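Local coordinates for hypothetical protein ylbA (Escherichia coli, PDB 1RC6) that catalyses the manganese-dependent hydrolysis of (S)-ureidoglycine to (S)-ureidoglycolate and ammonia, a deamination step of allantoin degradation, at residues G77-N91 and L103-L116. Sequence-based numbering, arbitrary orientation.
Sequences GGEGIETFLYVISGN and LSEGGYLYCPPGSL
Strands 81-87 and 107-111 run antiparallel, their axes 175° apart and 4.7 Å apart at closest approach. Thr83 with Cys111 and Leu85 with Leu109 are hydrogen-bonded pairs, each joined by two backbone bonds, as Leu85 N to Leu109 O at 2.8 Å illustrates. Phe84-Tyr110 and Tyr86-Tyr108 are the non-hydrogen-bonded pairs between and beyond them. The pairing continues through Val87, whose N donates to Gly107 O and whose O accepts from Gly106 N in the type II turn 104-107. At the other end a type II turn, 112-115, brings Gly114 N to Gly78 O in a weak bond.

The side chains alternate between two faces. On the aromatic face, Tyr110 OH donates to Glu82 OE1 at 2.6 Å, meeting the oxygen on its anti side, slightly out of the carboxylate plane. That plane stands 76° from the phenol ring, and OE1 lies at the ring edge. Tyr110 reaches it with CG anti to the backbone N (chi1 167°), which also lays CD2 3.4 Å from Thr83 O. A phenylalanine in place of Tyr110 would probably leave Glu82 OE1 without this donor, on a carboxylate whose other oxygen, OE2, already lies close to Asp178 OD1. Phe84 CE2 approaches Tyr108 CD2 at 3.9 Å, while Tyr86 OH extends to Gly106 CA. On the reverse face, which also carries Leu85 and Leu109, Thr83 OG1 packs on Cys111 CB. Near the corner at Ile88, Val87 CG2 presses on Leu103 CB at 3.6 Å.

Both segments belong to a cupin domain, a double-stranded beta-helix. Strand 81-89 lies between 107-111 and 127-135, and 147-150 borders 107-111 on its far side. Ile92 of strand 91-96 touches Val87 and Leu103, and Ala94 touches Leu109, whereas Phe170 and Phe177 pack against Tyr108 and Tyr110.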
ATOM      1  N   GLY A  77     -15.244  -1.914  -1.966  1.00 30.01           N
ATOM      2  CA  GLY A  77     -15.562  -1.162  -0.754  1.00 33.79           C
ATOM      3  C   GLY A  77     -16.471  -1.718   0.349  1.00 31.70           C
ATOM      4  O   GLY A  77     -16.363  -2.866   0.768  1.00 31.36           O
ATOM      5  N   GLY A  78     -17.375  -0.866   0.833  1.00 48.05           N
ATOM      6  CA  GLY A  78     -18.301  -1.239   1.893  1.00 48.72           C
ATOM      7  C   GLY A  78     -18.759   0.018   2.617  1.00 51.43           C
ATOM      8  O   GLY A  78     -18.104   1.057   2.516  1.00 50.06           O
ATOM      9  N   GLU A  79     -19.870  -0.057   3.344  1.00 37.90           N
ATOM     10  CA  GLU A  79     -20.380   1.113   4.059  1.00 43.20           C
ATOM     11  C   GLU A  79     -19.410   1.653   5.105  1.00 39.63           C
ATOM     12  O   GLU A  79     -18.885   0.904   5.928  1.00 41.26           O
ATOM     13  CB  GLU A  79     -21.728   0.797   4.725  1.00 76.96           C
ATOM     14  CG  GLU A  79     -22.904   0.770   3.755  1.00 95.40           C
ATOM     15  CD  GLU A  79     -23.063   2.085   2.999  1.00106.57           C
ATOM     16  OE1 GLU A  79     -23.267   3.125   3.664  1.00114.20           O
ATOM     17  OE2 GLU A  79     -22.983   2.077   1.747  1.00113.16           O
ATOM     18  N   GLY A  80     -19.187   2.965   5.072  1.00 54.11           N
ATOM     19  CA  GLY A  80     -18.276   3.587   6.017  1.00 47.24           C
ATOM     20  C   GLY A  80     -16.830   3.157   5.819  1.00 44.65           C
ATOM     21  O   GLY A  80     -15.971   3.420   6.659  1.00 44.31           O
ATOM     22  N   ILE A  81     -16.555   2.513   4.690  1.00 37.75           N
ATOM     23  CA  ILE A  81     -15.226   2.021   4.388  1.00 31.67           C
ATOM     24  C   ILE A  81     -14.625   2.737   3.194  1.00 32.49           C
ATOM     25  O   ILE A  81     -15.252   2.788   2.137  1.00 33.23           O
ATOM     26  CB  ILE A  81     -15.290   0.512   4.097  1.00 24.79           C
ATOM     27  CG1 ILE A  81     -15.587  -0.235   5.400  1.00 20.51           C
ATOM     28  CG2 ILE A  81     -14.002   0.039   3.440  1.00 25.05           C
ATOM     29  CD1 ILE A  81     -15.770  -1.705   5.215  1.00 20.79           C
ATOM     30  N   GLU A  82     -13.429   3.301   3.361  1.00 24.41           N
ATOM     31  CA  GLU A  82     -12.752   3.980   2.255  1.00 23.57           C
ATOM     32  C   GLU A  82     -11.682   3.023   1.704  1.00 22.52           C
ATOM     33  O   GLU A  82     -11.125   2.210   2.452  1.00 22.01           O
ATOM     34  CB  GLU A  82     -12.120   5.303   2.725  1.00 27.72           C
ATOM     35  CG  GLU A  82     -11.076   5.168   3.817  1.00 26.82           C
ATOM     36  CD  GLU A  82     -10.631   6.518   4.382  1.00 29.55           C
ATOM     37  OE1 GLU A  82     -10.536   7.511   3.614  1.00 32.72           O
ATOM     38  OE2 GLU A  82     -10.357   6.591   5.598  1.00 27.48           O
ATOM     39  N   THR A  83     -11.401   3.104   0.405  1.00 24.19           N
ATOM     40  CA  THR A  83     -10.424   2.207  -0.198  1.00 25.17           C
ATOM     41  C   THR A  83      -9.440   2.915  -1.083  1.00 24.04           C
ATOM     42  O   THR A  83      -9.660   4.052  -1.478  1.00 23.90           O
ATOM     43  CB  THR A  83     -11.102   1.122  -1.041  1.00 26.58           C
ATOM     44  OG1 THR A  83     -11.785   1.737  -2.133  1.00 28.19           O
ATOM     45  CG2 THR A  83     -12.095   0.338  -0.202  1.00 23.27           C
ATOM     46  N   PHE A  84      -8.353   2.225  -1.403  1.00 30.78           N
ATOM     47  CA  PHE A  84      -7.307   2.782  -2.251  1.00 30.49           C
ATOM     48  C   PHE A  84      -6.635   1.671  -3.040  1.00 33.39           C
ATOM     49  O   PHE A  84      -6.269   0.637  -2.483  1.00 34.54           O
ATOM     50  CB  PHE A  84      -6.276   3.516  -1.384  1.00 21.90           C
ATOM     51  CG  PHE A  84      -5.059   3.973  -2.134  1.00 22.19           C
ATOM     52  CD1 PHE A  84      -3.996   3.111  -2.346  1.00 21.30           C
ATOM     53  CD2 PHE A  84      -4.987   5.269  -2.650  1.00 22.07           C
ATOM     54  CE1 PHE A  84      -2.876   3.524  -3.064  1.00 21.97           C
ATOM     55  CE2 PHE A  84      -3.869   5.694  -3.371  1.00 20.81           C
ATOM     56  CZ  PHE A  84      -2.814   4.821  -3.578  1.00 22.00           C
ATOM     57  N   LEU A  85      -6.463   1.886  -4.334  1.00 30.48           N
ATOM     58  CA  LEU A  85      -5.833   0.894  -5.188  1.00 30.48           C
ATOM     59  C   LEU A  85      -4.634   1.500  -5.910  1.00 32.58           C
ATOM     60  O   LEU A  85      -4.677   2.647  -6.329  1.00 33.51           O
ATOM     61  CB  LEU A  85      -6.847   0.366  -6.213  1.00 28.36           C
ATOM     62  CG  LEU A  85      -6.382  -0.649  -7.271  1.00 27.23           C
ATOM     63  CD1 LEU A  85      -7.583  -1.303  -7.935  1.00 23.23           C
ATOM     64  CD2 LEU A  85      -5.506   0.033  -8.295  1.00 24.92           C
ATOM     65  N   TYR A  86      -3.564   0.723  -6.051  1.00 27.54           N
ATOM     66  CA  TYR A  86      -2.372   1.190  -6.737  1.00 27.55           C
ATOM     67  C   TYR A  86      -1.854   0.115  -7.687  1.00 27.33           C
ATOM     68  O   TYR A  86      -1.593  -1.014  -7.284  1.00 27.29           O
ATOM     69  CB  TYR A  86      -1.280   1.544  -5.733  1.00 32.37           C
ATOM     70  CG  TYR A  86       0.018   1.930  -6.387  1.00 31.37           C
ATOM     71  CD1 TYR A  86       0.280   3.248  -6.728  1.00 30.00           C
ATOM     72  CD2 TYR A  86       0.962   0.962  -6.724  1.00 32.73           C
ATOM     73  CE1 TYR A  86       1.448   3.605  -7.394  1.00 29.67           C
ATOM     74  CE2 TYR A  86       2.133   1.302  -7.394  1.00 32.67           C
ATOM     75  CZ  TYR A  86       2.368   2.628  -7.731  1.00 31.11           C
ATOM     76  OH  TYR A  86       3.494   2.967  -8.451  1.00 31.73           O
ATOM     77  N   VAL A  87      -1.714   0.474  -8.956  1.00 37.23           N
ATOM     78  CA  VAL A  87      -1.226  -0.463  -9.942  1.00 39.49           C
ATOM     79  C   VAL A  87       0.281  -0.563  -9.854  1.00 40.03           C
ATOM     80  O   VAL A  87       1.002   0.340 -10.264  1.00 39.95           O
ATOM     81  CB  VAL A  87      -1.597  -0.044 -11.373  1.00 36.19           C
ATOM     82  CG1 VAL A  87      -1.010  -1.052 -12.362  1.00 36.62           C
ATOM     83  CG2 VAL A  87      -3.120   0.045 -11.517  1.00 38.08           C
ATOM     84  N   ILE A  88       0.748  -1.674  -9.306  1.00 42.20           N
ATOM     85  CA  ILE A  88       2.168  -1.909  -9.171  1.00 40.77           C
ATOM     86  C   ILE A  88       2.772  -2.123 -10.560  1.00 42.26           C
ATOM     87  O   ILE A  88       3.884  -1.677 -10.841  1.00 43.30           O
ATOM     88  CB  ILE A  88       2.414  -3.140  -8.270  1.00 31.17           C
ATOM     89  CG1 ILE A  88       1.918  -2.838  -6.851  1.00 27.14           C
ATOM     90  CG2 ILE A  88       3.885  -3.501  -8.257  1.00 28.73           C
ATOM     91  CD1 ILE A  88       1.817  -4.053  -5.963  1.00 24.57           C
ATOM     92  N   SER A  89       2.025  -2.787 -11.433  1.00 37.42           N
ATOM     93  CA  SER A  89       2.494  -3.050 -12.784  1.00 37.01           C
ATOM     94  C   SER A  89       1.365  -3.619 -13.645  1.00 37.97           C
ATOM     95  O   SER A  89       0.431  -4.241 -13.128  1.00 37.12           O
ATOM     96  CB  SER A  89       3.623  -4.058 -12.750  1.00 30.88           C
ATOM     97  OG  SER A  89       3.094  -5.334 -12.442  1.00 35.74           O
ATOM     98  N   GLY A  90       1.453  -3.397 -14.954  1.00 28.16           N
ATOM     99  CA  GLY A  90       0.437  -3.907 -15.850  1.00 26.78           C
ATOM    100  C   GLY A  90      -0.604  -2.868 -16.164  1.00 25.41           C
ATOM    101  O   GLY A  90      -0.338  -1.675 -16.087  1.00 23.83           O
ATOM    102  N   ASN A  91      -1.800  -3.330 -16.511  1.00 35.54           N
ATOM    103  CA  ASN A  91      -2.891  -2.430 -16.852  1.00 35.14           C
ATOM    104  C   ASN A  91      -4.194  -3.024 -16.433  1.00 35.60           C
ATOM    105  O   ASN A  91      -4.484  -4.177 -16.756  1.00 37.70           O
ATOM    106  CB  ASN A  91      -2.942  -2.176 -18.359  1.00 33.58           C
ATOM    107  CG  ASN A  91      -1.909  -1.187 -18.805  1.00 36.42           C
ATOM    108  OD1 ASN A  91      -0.731  -1.517 -18.894  1.00 39.46           O
ATOM    109  ND2 ASN A  91      -2.339   0.051 -19.070  1.00 38.64           N
ATOM    110  N   LEU A 103      -6.156   2.278 -15.710  1.00 41.58           N
ATOM    111  CA  LEU A 103      -4.944   2.444 -14.935  1.00 41.58           C
ATOM    112  C   LEU A 103      -3.769   1.618 -15.429  1.00 40.53           C
ATOM    113  O   LEU A 103      -3.878   0.410 -15.649  1.00 40.98           O
ATOM    114  CB  LEU A 103      -5.238   2.120 -13.470  1.00 33.84           C
ATOM    115  CG  LEU A 103      -6.400   2.930 -12.885  1.00 34.20           C
ATOM    116  CD1 LEU A 103      -6.718   2.437 -11.480  1.00 31.31           C
ATOM    117  CD2 LEU A 103      -6.054   4.404 -12.881  1.00 29.34           C
ATOM    118  N   SER A 104      -2.640   2.290 -15.603  1.00 34.49           N
ATOM    119  CA  SER A 104      -1.416   1.640 -16.042  1.00 36.10           C
ATOM    120  C   SER A 104      -0.490   1.695 -14.828  1.00 34.73           C
ATOM    121  O   SER A 104      -0.894   2.164 -13.764  1.00 34.83           O
ATOM    122  CB  SER A 104      -0.792   2.417 -17.201  1.00 45.16           C
ATOM    123  OG  SER A 104      -0.229   3.638 -16.732  1.00 47.90           O
ATOM    124  N   GLU A 105       0.745   1.232 -14.979  1.00 37.17           N
ATOM    125  CA  GLU A 105       1.656   1.266 -13.855  1.00 38.91           C
ATOM    126  C   GLU A 105       1.634   2.643 -13.201  1.00 36.14           C
ATOM    127  O   GLU A 105       1.607   3.665 -13.885  1.00 38.08           O
ATOM    128  CB  GLU A 105       3.081   0.934 -14.285  1.00 49.13           C
ATOM    129  CG  GLU A 105       4.052   1.025 -13.127  1.00 58.85           C
ATOM    130  CD  GLU A 105       5.460   0.682 -13.517  1.00 65.33           C
ATOM    131  OE1 GLU A 105       5.675  -0.447 -14.006  1.00 69.85           O
ATOM    132  OE2 GLU A 105       6.349   1.542 -13.328  1.00 70.54           O
ATOM    133  N   GLY A 106       1.640   2.669 -11.875  1.00 35.93           N
ATOM    134  CA  GLY A 106       1.611   3.941 -11.180  1.00 33.54           C
ATOM    135  C   GLY A 106       0.210   4.522 -11.093  1.00 31.92           C
ATOM    136  O   GLY A 106      -0.013   5.503 -10.394  1.00 31.88           O
ATOM    137  N   GLY A 107      -0.739   3.923 -11.801  1.00 34.18           N
ATOM    138  CA  GLY A 107      -2.100   4.422 -11.753  1.00 34.28           C
ATOM    139  C   GLY A 107      -2.703   4.128 -10.395  1.00 35.37           C
ATOM    140  O   GLY A 107      -2.452   3.067  -9.829  1.00 36.51           O
ATOM    141  N   TYR A 108      -3.490   5.059  -9.859  1.00 33.78           N
ATOM    142  CA  TYR A 108      -4.101   4.850  -8.565  1.00 32.22           C
ATOM    143  C   TYR A 108      -5.543   5.317  -8.535  1.00 33.29           C
ATOM    144  O   TYR A 108      -5.968   6.136  -9.364  1.00 34.87           O
ATOM    145  CB  TYR A 108      -3.318   5.579  -7.478  1.00 30.40           C
ATOM    146  CG  TYR A 108      -3.408   7.095  -7.518  1.00 34.03           C
ATOM    147  CD1 TYR A 108      -2.594   7.847  -8.366  1.00 35.86           C
ATOM    148  CD2 TYR A 108      -4.277   7.780  -6.668  1.00 35.19           C
ATOM    149  CE1 TYR A 108      -2.640   9.246  -8.360  1.00 35.20           C
ATOM    150  CE2 TYR A 108      -4.330   9.165  -6.652  1.00 36.66           C
ATOM    151  CZ  TYR A 108      -3.508   9.897  -7.498  1.00 37.69           C
ATOM    152  OH  TYR A 108      -3.551  11.278  -7.450  1.00 39.88           O
ATOM    153  N   LEU A 109      -6.295   4.792  -7.570  1.00 30.24           N
ATOM    154  CA  LEU A 109      -7.688   5.153  -7.395  1.00 29.30           C
ATOM    155  C   LEU A 109      -8.127   5.102  -5.933  1.00 29.89           C
ATOM    156  O   LEU A 109      -8.042   4.058  -5.284  1.00 30.12           O
ATOM    157  CB  LEU A 109      -8.598   4.227  -8.203  1.00 27.81           C
ATOM    158  CG  LEU A 109     -10.085   4.408  -7.873  1.00 28.99           C
ATOM    159  CD1 LEU A 109     -10.531   5.810  -8.240  1.00 31.02           C
ATOM    160  CD2 LEU A 109     -10.908   3.383  -8.618  1.00 30.19           C
ATOM    161  N   TYR A 110      -8.603   6.238  -5.429  1.00 23.90           N
ATOM    162  CA  TYR A 110      -9.111   6.328  -4.067  1.00 24.28           C
ATOM    163  C   TYR A 110     -10.630   6.459  -4.118  1.00 24.20           C
ATOM    164  O   TYR A 110     -11.172   7.169  -4.957  1.00 24.37           O
ATOM    165  CB  TYR A 110      -8.528   7.544  -3.328  1.00 30.36           C
ATOM    166  CG  TYR A 110      -9.272   7.845  -2.040  1.00 31.45           C
ATOM    167  CD1 TYR A 110     -10.460   8.564  -2.055  1.00 32.67           C
ATOM    168  CD2 TYR A 110      -8.854   7.304  -0.820  1.00 32.48           C
ATOM    169  CE1 TYR A 110     -11.226   8.726  -0.899  1.00 32.78           C
ATOM    170  CE2 TYR A 110      -9.607   7.463   0.340  1.00 31.05           C
ATOM    171  CZ  TYR A 110     -10.798   8.172   0.290  1.00 30.80           C
ATOM    172  OH  TYR A 110     -11.576   8.299   1.415  1.00 27.75           O
ATOM    173  N   CYS A 111     -11.315   5.775  -3.217  1.00 24.97           N
ATOM    174  CA  CYS A 111     -12.768   5.852  -3.151  1.00 27.25           C
ATOM    175  C   CYS A 111     -13.239   6.225  -1.752  1.00 26.94           C
ATOM    176  O   CYS A 111     -12.877   5.572  -0.770  1.00 29.71           O
ATOM    177  CB  CYS A 111     -13.413   4.517  -3.527  1.00 34.41           C
ATOM    178  SG  CYS A 111     -13.302   4.070  -5.272  1.00 39.18           S
ATOM    179  N   PRO A 112     -14.055   7.287  -1.641  1.00 22.91           N
ATOM    180  CA  PRO A 112     -14.551   7.688  -0.324  1.00 26.15           C
ATOM    181  C   PRO A 112     -15.460   6.579   0.168  1.00 27.59           C
ATOM    182  O   PRO A 112     -15.790   5.669  -0.578  1.00 23.45           O
ATOM    183  CB  PRO A 112     -15.316   8.974  -0.619  1.00 39.38           C
ATOM    184  CG  PRO A 112     -15.840   8.726  -2.010  1.00 38.49           C
ATOM    185  CD  PRO A 112     -14.611   8.159  -2.693  1.00 40.36           C
ATOM    186  N   PRO A 113     -15.877   6.646   1.434  1.00 32.82           N
ATOM    187  CA  PRO A 113     -16.759   5.644   2.040  1.00 41.76           C
ATOM    188  C   PRO A 113     -18.009   5.402   1.219  1.00 44.08           C
ATOM    189  O   PRO A 113     -18.609   6.339   0.709  1.00 48.86           O
ATOM    190  CB  PRO A 113     -17.104   6.254   3.386  1.00 30.88           C
ATOM    191  CG  PRO A 113     -15.913   7.078   3.690  1.00 29.35           C
ATOM    192  CD  PRO A 113     -15.592   7.732   2.383  1.00 27.18           C
ATOM    193  N   GLY A 114     -18.392   4.138   1.091  1.00 69.17           N
ATOM    194  CA  GLY A 114     -19.594   3.800   0.353  1.00 70.49           C
ATOM    195  C   GLY A 114     -19.439   3.528  -1.129  1.00 74.77           C
ATOM    196  O   GLY A 114     -20.109   2.636  -1.664  1.00 78.78           O
ATOM    197  N   SER A 115     -18.574   4.282  -1.804  1.00 31.90           N
ATOM    198  CA  SER A 115     -18.386   4.085  -3.230  1.00 27.69           C
ATOM    199  C   SER A 115     -17.619   2.823  -3.576  1.00 23.52           C
ATOM    200  O   SER A 115     -16.408   2.860  -3.753  1.00 22.66           O
ATOM    201  CB  SER A 115     -17.684   5.289  -3.846  1.00 38.70           C
ATOM    202  OG  SER A 115     -18.496   6.440  -3.757  1.00 34.70           O
ATOM    203  N   LEU A 116     -18.334   1.704  -3.662  1.00 29.65           N
ATOM    204  CA  LEU A 116     -17.741   0.435  -4.033  1.00 25.43           C
ATOM    205  C   LEU A 116     -16.863   0.593  -5.262  1.00 25.23           C
ATOM    206  O   LEU A 116     -17.139   1.408  -6.150  1.00 27.81           O
ATOM    207  CB  LEU A 116     -18.829  -0.572  -4.338  1.00 28.95           C
ATOM    208  CG  LEU A 116     -19.249  -1.473  -3.178  1.00 31.58           C
ATOM    209  CD1 LEU A 116     -19.255  -0.691  -1.876  1.00 31.74           C
ATOM    210  CD2 LEU A 116     -20.605  -2.089  -3.502  1.00 29.59           C
TER